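Local coordinates for dopamine N-acetyltransferase-like Protein (Tribolium castaneum, PDB 6V3T) that probably catalyses transfer of acetyl and longer fatty acyl groups from coenzyme A thioesters to the amine of serotonin, and binds acetyl-CoA, at residues K159-S164 against D203-M208; N28-L33 against Y196-P201. One frame throughout, in Å; residues are numbered along the deposited sequence.

Contact 1. Residues K159-S164 against D203-M208; sequences KVDATS and DYYKVM. With ACO (acetyl coenzyme *a), chain G.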
ATOM      1  N   LYS A 159       8.781   3.850   3.844  1.00 52.14           N
ATOM      2  CA  LYS A 159       8.287   4.346   2.540  1.00 52.05           C
ATOM      3  C   LYS A 159       6.847   3.857   2.368  1.00 53.78           C
ATOM      4  O   LYS A 159       6.513   2.787   2.935  1.00 54.05           O
ATOM      5  CB  LYS A 159       9.245   3.888   1.438  1.00 49.58           C
ATOM      6  CG  LYS A 159       8.765   4.092   0.010  1.00 49.87           C
ATOM      7  CD  LYS A 159       8.240   2.835  -0.595  1.00 49.79           C
ATOM      8  CE  LYS A 159       7.310   3.030  -1.766  1.00 50.77           C
ATOM      9  NZ  LYS A 159       6.917   1.712  -2.319  1.00 54.33           N
ATOM     10  N   VAL A 160       6.031   4.634   1.652  1.00 54.21           N
ATOM     11  CA  VAL A 160       4.586   4.345   1.411  1.00 57.42           C
ATOM     12  C   VAL A 160       4.194   4.825   0.009  1.00 58.50           C
ATOM     13  O   VAL A 160       4.486   6.014  -0.343  1.00 50.42           O
ATOM     14  CB  VAL A 160       3.687   4.990   2.484  1.00 57.50           C
ATOM     15  CG1 VAL A 160       3.898   6.500   2.575  1.00 56.80           C
ATOM     16  CG2 VAL A 160       2.219   4.659   2.248  1.00 55.47           C
ATOM     17  N   ASP A 161       3.549   3.944  -0.754  1.00 59.47           N
ATOM     18  CA  ASP A 161       2.986   4.300  -2.076  1.00 62.77           C
ATOM     19  C   ASP A 161       1.634   4.940  -1.797  1.00 62.83           C
ATOM     20  O   ASP A 161       0.649   4.202  -1.742  1.00 71.43           O
ATOM     21  CB  ASP A 161       2.910   3.087  -3.001  1.00 64.46           C
ATOM     22  CG  ASP A 161       4.225   2.788  -3.689  1.00 63.51           C
ATOM     23  OD1 ASP A 161       4.654   3.622  -4.510  1.00 70.13           O
ATOM     24  OD2 ASP A 161       4.810   1.742  -3.387  1.00 60.26           O
ATOM     25  N   ALA A 162       1.623   6.251  -1.568  1.00 60.66           N
ATOM     26  CA  ALA A 162       0.451   7.002  -1.067  1.00 62.03           C
ATOM     27  C   ALA A 162      -0.444   7.386  -2.240  1.00 57.92           C
ATOM     28  O   ALA A 162      -0.313   8.517  -2.742  1.00 56.83           O
ATOM     29  CB  ALA A 162       0.905   8.217  -0.293  1.00 67.06           C
ATOM     30  N   THR A 163      -1.304   6.468  -2.661  1.00 57.62           N
ATOM     31  CA  THR A 163      -2.208   6.655  -3.819  1.00 61.10           C
ATOM     32  C   THR A 163      -3.444   7.440  -3.379  1.00 64.43           C
ATOM     33  O   THR A 163      -3.960   8.233  -4.175  1.00 61.93           O
ATOM     34  CB  THR A 163      -2.640   5.305  -4.367  1.00 59.11           C
ATOM     35  OG1 THR A 163      -3.368   4.735  -3.285  1.00 56.17           O
ATOM     36  CG2 THR A 163      -1.481   4.427  -4.773  1.00 60.48           C
ATOM     37  N   SER A 164      -3.909   7.177  -2.160  1.00 70.49           N
ATOM     38  CA  SER A 164      -5.018   7.913  -1.506  1.00 69.07           C
ATOM     39  C   SER A 164      -4.444   9.185  -0.891  1.00 69.04           C
ATOM     40  O   SER A 164      -3.377   9.102  -0.282  1.00 70.51           O
ATOM     41  CB  SER A 164      -5.694   7.066  -0.470  1.00 69.57           C
ATOM     42  OG  SER A 164      -6.833   7.720   0.063  1.00 66.87           O
ATOM     43  N   ASP A 203      -5.986  13.330  -7.208  1.00 78.53           N
ATOM     44  CA  ASP A 203      -5.536  13.852  -8.527  1.00 86.87           C
ATOM     45  C   ASP A 203      -4.075  13.461  -8.778  1.00 85.63           C
ATOM     46  O   ASP A 203      -3.591  13.746  -9.898  1.00 92.05           O
ATOM     47  CB  ASP A 203      -5.672  15.378  -8.623  1.00 96.08           C
ATOM     48  CG  ASP A 203      -7.063  15.930  -8.351  1.00102.21           C
ATOM     49  OD1 ASP A 203      -8.048  15.182  -8.557  1.00101.03           O
ATOM     50  OD2 ASP A 203      -7.150  17.114  -7.932  1.00104.77           O
ATOM     51  N   TYR A 204      -3.385  12.875  -7.787  1.00 77.99           N
ATOM     52  CA  TYR A 204      -1.947  12.509  -7.900  1.00 74.54           C
ATOM     53  C   TYR A 204      -1.525  11.486  -6.839  1.00 69.16           C
ATOM     54  O   TYR A 204      -2.165  11.376  -5.775  1.00 64.98           O
ATOM     55  CB  TYR A 204      -1.085  13.769  -7.833  1.00 78.12           C
ATOM     56  CG  TYR A 204      -1.404  14.687  -6.684  1.00 81.74           C
ATOM     57  CD1 TYR A 204      -2.527  15.476  -6.663  1.00 79.52           C
ATOM     58  CD2 TYR A 204      -0.572  14.779  -5.601  1.00 87.73           C
ATOM     59  CE1 TYR A 204      -2.825  16.311  -5.600  1.00 81.41           C
ATOM     60  CE2 TYR A 204      -0.837  15.628  -4.540  1.00 86.11           C
ATOM     61  CZ  TYR A 204      -1.972  16.397  -4.530  1.00 82.37           C
ATOM     62  OH  TYR A 204      -2.235  17.217  -3.476  1.00 83.49           O
ATOM     63  N   TYR A 205      -0.449  10.760  -7.164  1.00 68.61           N
ATOM     64  CA  TYR A 205       0.176   9.675  -6.358  1.00 67.47           C
ATOM     65  C   TYR A 205       1.543  10.171  -5.884  1.00 68.23           C
ATOM     66  O   TYR A 205       2.344  10.684  -6.710  1.00 65.53           O
ATOM     67  CB  TYR A 205       0.254   8.388  -7.186  1.00 67.55           C
ATOM     68  CG  TYR A 205       1.371   7.413  -6.884  1.00 65.13           C
ATOM     69  CD1 TYR A 205       1.537   6.851  -5.626  1.00 66.69           C
ATOM     70  CD2 TYR A 205       2.211   6.972  -7.892  1.00 61.41           C
ATOM     71  CE1 TYR A 205       2.537   5.918  -5.370  1.00 64.43           C
ATOM     72  CE2 TYR A 205       3.211   6.041  -7.657  1.00 61.20           C
ATOM     73  CZ  TYR A 205       3.379   5.512  -6.390  1.00 63.64           C
ATOM     74  OH  TYR A 205       4.375   4.600  -6.172  1.00 62.20           O
ATOM     75  N   LYS A 206       1.770  10.079  -4.575  1.00 64.49           N
ATOM     76  CA  LYS A 206       3.048  10.458  -3.944  1.00 62.30           C
ATOM     77  C   LYS A 206       3.690   9.207  -3.381  1.00 63.15           C
ATOM     78  O   LYS A 206       2.981   8.453  -2.684  1.00 69.85           O
ATOM     79  CB  LYS A 206       2.833  11.431  -2.794  1.00 63.84           C
ATOM     80  CG  LYS A 206       2.636  12.880  -3.190  1.00 65.50           C
ATOM     81  CD  LYS A 206       2.166  13.690  -2.017  1.00 65.85           C
ATOM     82  CE  LYS A 206       2.259  15.177  -2.223  1.00 66.77           C
ATOM     83  NZ  LYS A 206       1.978  15.870  -0.950  1.00 69.18           N
ATOM     84  N   VAL A 207       4.969   9.006  -3.687  1.00 62.60           N
ATOM     85  CA  VAL A 207       5.884   8.171  -2.865  1.00 60.45           C
ATOM     86  C   VAL A 207       6.384   9.066  -1.729  1.00 55.33           C
ATOM     87  O   VAL A 207       6.836  10.185  -2.011  1.00 48.35           O
ATOM     88  CB  VAL A 207       7.020   7.559  -3.704  1.00 60.64           C
ATOM     89  CG1 VAL A 207       8.058   6.864  -2.838  1.00 62.54           C
ATOM     90  CG2 VAL A 207       6.467   6.583  -4.727  1.00 61.71           C
ATOM     91  N   MET A 208       6.226   8.599  -0.492  1.00 55.71           N
ATOM     92  CA  MET A 208       6.496   9.378   0.738  1.00 55.15           C
ATOM     93  C   MET A 208       7.342   8.521   1.672  1.00 54.13           C
ATOM     94  O   MET A 208       7.261   7.292   1.602  1.00 55.16           O
ATOM     95  CB  MET A 208       5.195   9.795   1.430  1.00 56.28           C
ATOM     96  CG  MET A 208       4.253  10.542   0.501  1.00 58.14           C
ATOM     97  SD  MET A 208       2.777  11.224   1.296  1.00 57.79           S
ATOM     98  CE  MET A 208       3.471  12.710   2.031  1.00 57.63           C
TER
HETATM   99  N1A ACO G 301     -12.448  13.262   3.265  1.00 60.70           N
HETATM  100  C2A ACO G 301     -11.438  14.093   3.553  1.00 64.63           C
HETATM  101  N3A ACO G 301     -10.424  13.755   4.368  1.00 67.97           N
HETATM  102  C4A ACO G 301     -10.377  12.545   4.945  1.00 65.71           C
HETATM  103  C5A ACO G 301     -11.445  11.603   4.678  1.00 63.79           C
HETATM  104  C6A ACO G 301     -12.513  12.037   3.787  1.00 60.64           C
HETATM  105  N6A ACO G 301     -13.524  11.210   3.506  1.00 61.71           N
HETATM  106  N7A ACO G 301     -11.169  10.495   5.361  1.00 65.25           N
HETATM  107  C8A ACO G 301     -10.014  10.709   6.024  1.00 64.78           C
HETATM  108  N9A ACO G 301      -9.564  11.938   5.780  1.00 65.84           N
HETATM  109  C1B ACO G 301      -8.319  12.468   6.317  1.00 66.42           C
HETATM  110  C2B ACO G 301      -8.438  13.009   7.714  1.00 67.18           C
HETATM  111  O2B ACO G 301      -8.708  14.395   7.708  1.00 61.68           O
HETATM  112  C3B ACO G 301      -7.060  12.707   8.245  1.00 69.76           C
HETATM  113  O3B ACO G 301      -6.165  13.699   7.801  1.00 79.20           O
HETATM  114  P3B ACO G 301      -5.707  14.819   8.840  1.00 87.69           P
HETATM  115  O7A ACO G 301      -5.446  16.040   7.982  1.00 79.13           O
HETATM  116  O8A ACO G 301      -6.963  14.916   9.690  1.00 75.42           O
HETATM  117  O9A ACO G 301      -4.465  14.159   9.434  1.00 78.42           O
HETATM  118  C4B ACO G 301      -6.632  11.439   7.564  1.00 63.07           C
HETATM  119  O4B ACO G 301      -7.446  11.348   6.424  1.00 64.71           O
HETATM  120  C5B ACO G 301      -6.827  10.227   8.416  1.00 59.64           C
HETATM  121  O5B ACO G 301      -8.163   9.775   8.392  1.00 57.91           O
HETATM  122  P1A ACO G 301      -8.400   8.349   9.045  1.00 60.14           P
HETATM  123  O1A ACO G 301      -7.349   8.132  10.106  1.00 57.86           O
HETATM  124  O2A ACO G 301      -9.832   8.098   9.388  1.00 65.45           O
HETATM  125  O3A ACO G 301      -8.129   7.440   7.757  1.00 65.80           O
HETATM  126  P2A ACO G 301      -9.210   6.321   7.369  1.00 67.73           P
HETATM  127  O4A ACO G 301      -9.468   5.513   8.630  1.00 59.05           O
HETATM  128  O5A ACO G 301     -10.393   6.999   6.726  1.00 68.75           O
HETATM  129  O6A ACO G 301      -8.357   5.601   6.155  1.00 67.65           O
HETATM  130  CBP ACO G 301      -8.453   4.775   3.762  1.00 64.58           C
HETATM  131  CCP ACO G 301      -8.923   4.648   5.220  1.00 68.08           C
HETATM  132  CDP ACO G 301      -7.047   5.352   3.755  1.00 60.43           C
HETATM  133  CEP ACO G 301      -9.448   5.697   3.087  1.00 64.08           C
HETATM  134  CAP ACO G 301      -8.478   3.414   2.974  1.00 70.77           C
HETATM  135  OAP ACO G 301      -9.840   3.064   2.700  1.00 58.49           O
HETATM  136  C9P ACO G 301      -7.705   3.313   1.608  1.00 76.52           C
HETATM  137  O9P ACO G 301      -8.289   3.486   0.537  1.00 67.59           O
HETATM  138  N8P ACO G 301      -6.369   3.005   1.625  1.00 72.02           N
HETATM  139  C7P ACO G 301      -5.501   2.942   0.445  1.00 68.57           C
HETATM  140  C6P ACO G 301      -4.180   3.733   0.554  1.00 66.96           C
HETATM  141  C5P ACO G 301      -2.942   2.994   0.078  1.00 67.17           C
HETATM  142  O5P ACO G 301      -2.028   2.746   0.834  1.00 57.17           O
HETATM  143  N4P ACO G 301      -2.885   2.667  -1.211  1.00 87.86           N
HETATM  144  C3P ACO G 301      -1.685   2.106  -1.870  1.00100.82           C
HETATM  145  C2P ACO G 301      -1.819   0.724  -2.542  1.00107.42           C
HETATM  146  S1P ACO G 301      -1.872   0.785  -4.321  1.00115.11           S
HETATM  147  C   ACO G 301      -2.739  -0.602  -4.764  1.00109.80           C
HETATM  148  O   ACO G 301      -2.614  -1.646  -4.140  1.00117.81           O
HETATM  149  CH3 ACO G 301      -3.671  -0.593  -5.941  1.00 99.15           C
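Val160, Asp161 and Ala162 pair antiparallel with Met208, Val207 and Lys206, a buried joint of strands 157-162 and 204-211 toward one edge of the sheet, with strand 177-183 outside 204-211. Four backbone bonds hold them, two between Val160 and Met208 and two between Ala162 and Lys206; in the shortest, Ala162 N lies 2.8 Å from Lys206 O. On one face Val160 CG1 lies beside Met208 CB (3.7 Å), and Met208 SD reaches Ala162 CB; helix 165-174 covers Ala162 and Met208 through Thr167, Gln168 and Ala171. The other face carries Asp161 and Val207, the non-hydrogen-bonded pair. The Tyr205 ring sets its edge against Asp161 CA and Ala162 N. Lys159 NZ bridges to Asp161 OD2 and to Glu123, while Asn107 holds Asp161 OD1.

As in the GNAT fold, the pantetheine arm lies by the end of strand 157-162, where it parts from the parallel strand 120-129. Thr163 chi1 (63°) sets OG1 between backbone N and carbonyl carbon, 3.0 Å from N4P of acetyl-CoA and hydrogen-bonded to Glu25. Its CG2 lies 3.7 Å from the thioester sulphur S1P. An alanine here would probably leave Glu25 without this hydroxyl partner and open a gap beside the pantetheine arm.

Contact 2. Residues N28-L33 against Y196-P201; sequences NASVGL and YDTKSP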
ATOM      1  N   ASN A  28      -6.810   1.498  -8.128  1.00 70.07           N
ATOM      2  CA  ASN A  28      -7.626   0.296  -8.438  1.00 73.33           C
ATOM      3  C   ASN A  28      -8.896   0.730  -9.159  1.00 72.57           C
ATOM      4  O   ASN A  28      -9.158   0.214 -10.247  1.00 76.26           O
ATOM      5  CB  ASN A  28      -7.990  -0.461  -7.161  1.00 76.34           C
ATOM      6  CG  ASN A  28      -8.952  -1.596  -7.405  1.00 78.02           C
ATOM      7  OD1 ASN A  28     -10.015  -1.398  -7.972  1.00 78.65           O
ATOM      8  ND2 ASN A  28      -8.593  -2.788  -6.970  1.00 80.49           N
ATOM      9  N   ALA A  29      -9.646   1.644  -8.543  1.00 72.90           N
ATOM     10  CA  ALA A  29     -10.934   2.175  -9.044  1.00 71.54           C
ATOM     11  C   ALA A  29     -10.780   2.647 -10.490  1.00 72.34           C
ATOM     12  O   ALA A  29     -11.628   2.265 -11.315  1.00 80.36           O
ATOM     13  CB  ALA A  29     -11.415   3.298  -8.167  1.00 69.51           C
ATOM     14  N   SER A  30      -9.733   3.424 -10.783  1.00 68.07           N
ATOM     15  CA  SER A  30      -9.578   4.152 -12.071  1.00 71.75           C
ATOM     16  C   SER A  30      -9.288   3.177 -13.220  1.00 74.27           C
ATOM     17  O   SER A  30      -9.393   3.624 -14.382  1.00 71.22           O
ATOM     18  CB  SER A  30      -8.526   5.221 -11.989  1.00 71.49           C
ATOM     19  OG  SER A  30      -7.223   4.665 -11.980  1.00 74.38           O
ATOM     20  N   VAL A  31      -8.911   1.924 -12.915  1.00 74.67           N
ATOM     21  CA  VAL A  31      -8.701   0.831 -13.917  1.00 78.19           C
ATOM     22  C   VAL A  31      -9.697  -0.309 -13.657  1.00 79.96           C
ATOM     23  O   VAL A  31      -9.994  -1.040 -14.616  1.00 85.09           O
ATOM     24  CB  VAL A  31      -7.250   0.301 -13.923  1.00 81.73           C
ATOM     25  CG1 VAL A  31      -6.220   1.418 -13.897  1.00 82.54           C
ATOM     26  CG2 VAL A  31      -6.982  -0.682 -12.794  1.00 84.24           C
ATOM     27  N   GLY A  32     -10.147  -0.482 -12.408  1.00 78.59           N
ATOM     28  CA  GLY A  32     -11.136  -1.498 -11.997  1.00 79.51           C
ATOM     29  C   GLY A  32     -10.589  -2.904 -12.154  1.00 84.40           C
ATOM     30  O   GLY A  32     -10.921  -3.543 -13.157  1.00 91.43           O
ATOM     31  N   LEU A  33      -9.766  -3.360 -11.206  1.00 89.02           N
ATOM     32  CA  LEU A  33      -9.174  -4.726 -11.188  1.00 88.85           C
ATOM     33  C   LEU A  33      -9.994  -5.628 -10.260  1.00 90.85           C
ATOM     34  O   LEU A  33     -10.345  -6.730 -10.696  1.00 97.61           O
ATOM     35  CB  LEU A  33      -7.718  -4.641 -10.724  1.00 90.72           C
ATOM     36  CG  LEU A  33      -6.849  -5.862 -11.028  1.00 91.39           C
ATOM     37  CD1 LEU A  33      -6.418  -5.883 -12.484  1.00 95.52           C
ATOM     38  CD2 LEU A  33      -5.628  -5.896 -10.133  1.00 89.28           C
ATOM     39  N   TYR A 196      -5.575   6.408 -16.173  1.00 94.87           N
ATOM     40  CA  TYR A 196      -6.012   6.547 -14.764  1.00 93.43           C
ATOM     41  C   TYR A 196      -7.018   7.689 -14.693  1.00 95.27           C
ATOM     42  O   TYR A 196      -6.635   8.830 -14.345  1.00 85.69           O
ATOM     43  CB  TYR A 196      -4.805   6.784 -13.861  1.00 89.36           C
ATOM     44  CG  TYR A 196      -3.657   5.859 -14.157  1.00 85.93           C
ATOM     45  CD1 TYR A 196      -3.729   4.506 -13.855  1.00 82.22           C
ATOM     46  CD2 TYR A 196      -2.507   6.331 -14.768  1.00 81.57           C
ATOM     47  CE1 TYR A 196      -2.677   3.649 -14.129  1.00 78.15           C
ATOM     48  CE2 TYR A 196      -1.448   5.485 -15.053  1.00 79.73           C
ATOM     49  CZ  TYR A 196      -1.532   4.143 -14.728  1.00 78.57           C
ATOM     50  OH  TYR A 196      -0.488   3.315 -15.011  1.00 84.28           O
ATOM     51  N   ASP A 197      -8.258   7.382 -15.070  1.00 98.43           N
ATOM     52  CA  ASP A 197      -9.426   8.269 -14.851  1.00104.07           C
ATOM     53  C   ASP A 197      -9.783   8.162 -13.365  1.00103.51           C
ATOM     54  O   ASP A 197     -10.675   7.357 -13.022  1.00108.16           O
ATOM     55  CB  ASP A 197     -10.573   7.915 -15.803  1.00108.69           C
ATOM     56  CG  ASP A 197     -11.547   9.057 -16.042  1.00107.38           C
ATOM     57  OD1 ASP A 197     -11.074  10.152 -16.400  1.00 98.66           O
ATOM     58  OD2 ASP A 197     -12.769   8.842 -15.864  1.00114.94           O
ATOM     59  N   THR A 198      -9.052   8.889 -12.515  1.00100.70           N
ATOM     60  CA  THR A 198      -9.247   8.926 -11.041  1.00100.20           C
ATOM     61  C   THR A 198     -10.310   9.976 -10.712  1.00100.09           C
ATOM     62  O   THR A 198     -10.265  11.064 -11.321  1.00 94.87           O
ATOM     63  CB  THR A 198      -7.937   9.227 -10.304  1.00 95.86           C
ATOM     64  OG1 THR A 198      -7.370  10.396 -10.895  1.00 91.75           O
ATOM     65  CG2 THR A 198      -6.947   8.085 -10.355  1.00 93.60           C
ATOM     66  N   LYS A 199     -11.235   9.655  -9.803  1.00100.87           N
ATOM     67  CA  LYS A 199     -12.245  10.622  -9.298  1.00103.00           C
ATOM     68  C   LYS A 199     -11.598  11.435  -8.176  1.00 91.80           C
ATOM     69  O   LYS A 199     -10.910  10.833  -7.329  1.00 90.10           O
ATOM     70  CB  LYS A 199     -13.530   9.903  -8.869  1.00110.09           C
ATOM     71  CG  LYS A 199     -14.483   9.575 -10.016  1.00118.88           C
ATOM     72  CD  LYS A 199     -15.575   8.587  -9.648  1.00122.05           C
ATOM     73  CE  LYS A 199     -16.057   7.763 -10.824  1.00121.97           C
ATOM     74  NZ  LYS A 199     -16.867   6.607 -10.373  1.00122.05           N
ATOM     75  N   SER A 200     -11.767  12.759  -8.213  1.00 83.32           N
ATOM     76  CA  SER A 200     -11.255  13.705  -7.187  1.00 79.96           C
ATOM     77  C   SER A 200     -11.726  13.235  -5.815  1.00 77.39           C
ATOM     78  O   SER A 200     -12.781  12.608  -5.710  1.00 73.55           O
ATOM     79  CB  SER A 200     -11.680  15.129  -7.475  1.00 80.32           C
ATOM     80  OG  SER A 200     -10.576  15.914  -7.923  1.00 78.11           O
ATOM     81  N   PRO A 201     -10.979  13.521  -4.718  1.00 74.29           N
ATOM     82  CA  PRO A 201      -9.852  14.460  -4.725  1.00 72.62           C
ATOM     83  C   PRO A 201      -8.457  13.857  -4.952  1.00 73.79           C
ATOM     84  O   PRO A 201      -7.482  14.535  -4.667  1.00 77.18           O
ATOM     85  CB  PRO A 201      -9.924  15.040  -3.300  1.00 67.45           C
ATOM     86  CG  PRO A 201     -10.486  13.917  -2.445  1.00 67.02           C
ATOM     87  CD  PRO A 201     -11.215  12.970  -3.380  1.00 70.52           C
TER
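Ser30 and Val31, toward the C-terminal end of helix 26-31, pack against Tyr196, Asp197 and Thr198 of the loop that precedes strand 204-211, a surface contact beside the acyl end of the cofactor site. The side chain of Val31 is about 8 Å from the bound acetyl-CoA, and that of Thr198 about 8 Å from the side chain of Thr163.

Ser30 sits at the centre. Its CB meets Asp197 O at 3.2 Å, and Thr198 CG2 comes alongside that CB at 3.7 Å. The hydroxyl of Ser30 is turned back between its own N and carbonyl carbon (chi1 74°), and OG gives its hydrogen bond to Leu27 O one turn earlier in the helix. That bond keeps OG folded over the backbone, where it lies at the edge of the Tyr196 ring, 3.7 Å from Tyr196 CB. The Val31 side chain lies alongside that of Tyr196, with Val31 CG1 4.0 Å from Tyr196 CD1. Beyond them helix 94-108 completes the packing: Ile99 touches Val31, Leu102 touches the tyrosine, and Arg98 O takes the hydrogen bond of Tyr196 OH.

An inverse gamma turn about Asp197, with a weak bond from Thr198 N to Tyr196 O, bends the loop and presents Asp197 O to Ser30 CB.

The two segments therefore hold each other by shape and van der Waals contact, while Ser30 OG and Tyr196 OH find their hydrogen bonds in Leu27 and Arg98.

In the fold
The centres of the two contacts lie about 14 Å apart. Along the chain they interleave: 28-33, 159-164, 196-201, then 203-208, so the loop of contact 2 runs almost directly into the strand of contact 1. Contact 1 belongs to the central sheet; contact 2 joins helix 26-31 to the loop before strand 204-211 at the surface. Helix 94-108 packs on both, against Tyr205 and Val207 in the one and Val31 and Tyr196 in the other, and Tyr184 touches Tyr205, Tyr196 and Thr198. Glu25 ties them further, bonding to Thr163 OG1 and Asn28 N. Near the acyl end of acetyl-CoA, Thr163 of contact 1 touches the cofactor and Val31 of contact 2 lies about 8 Å off.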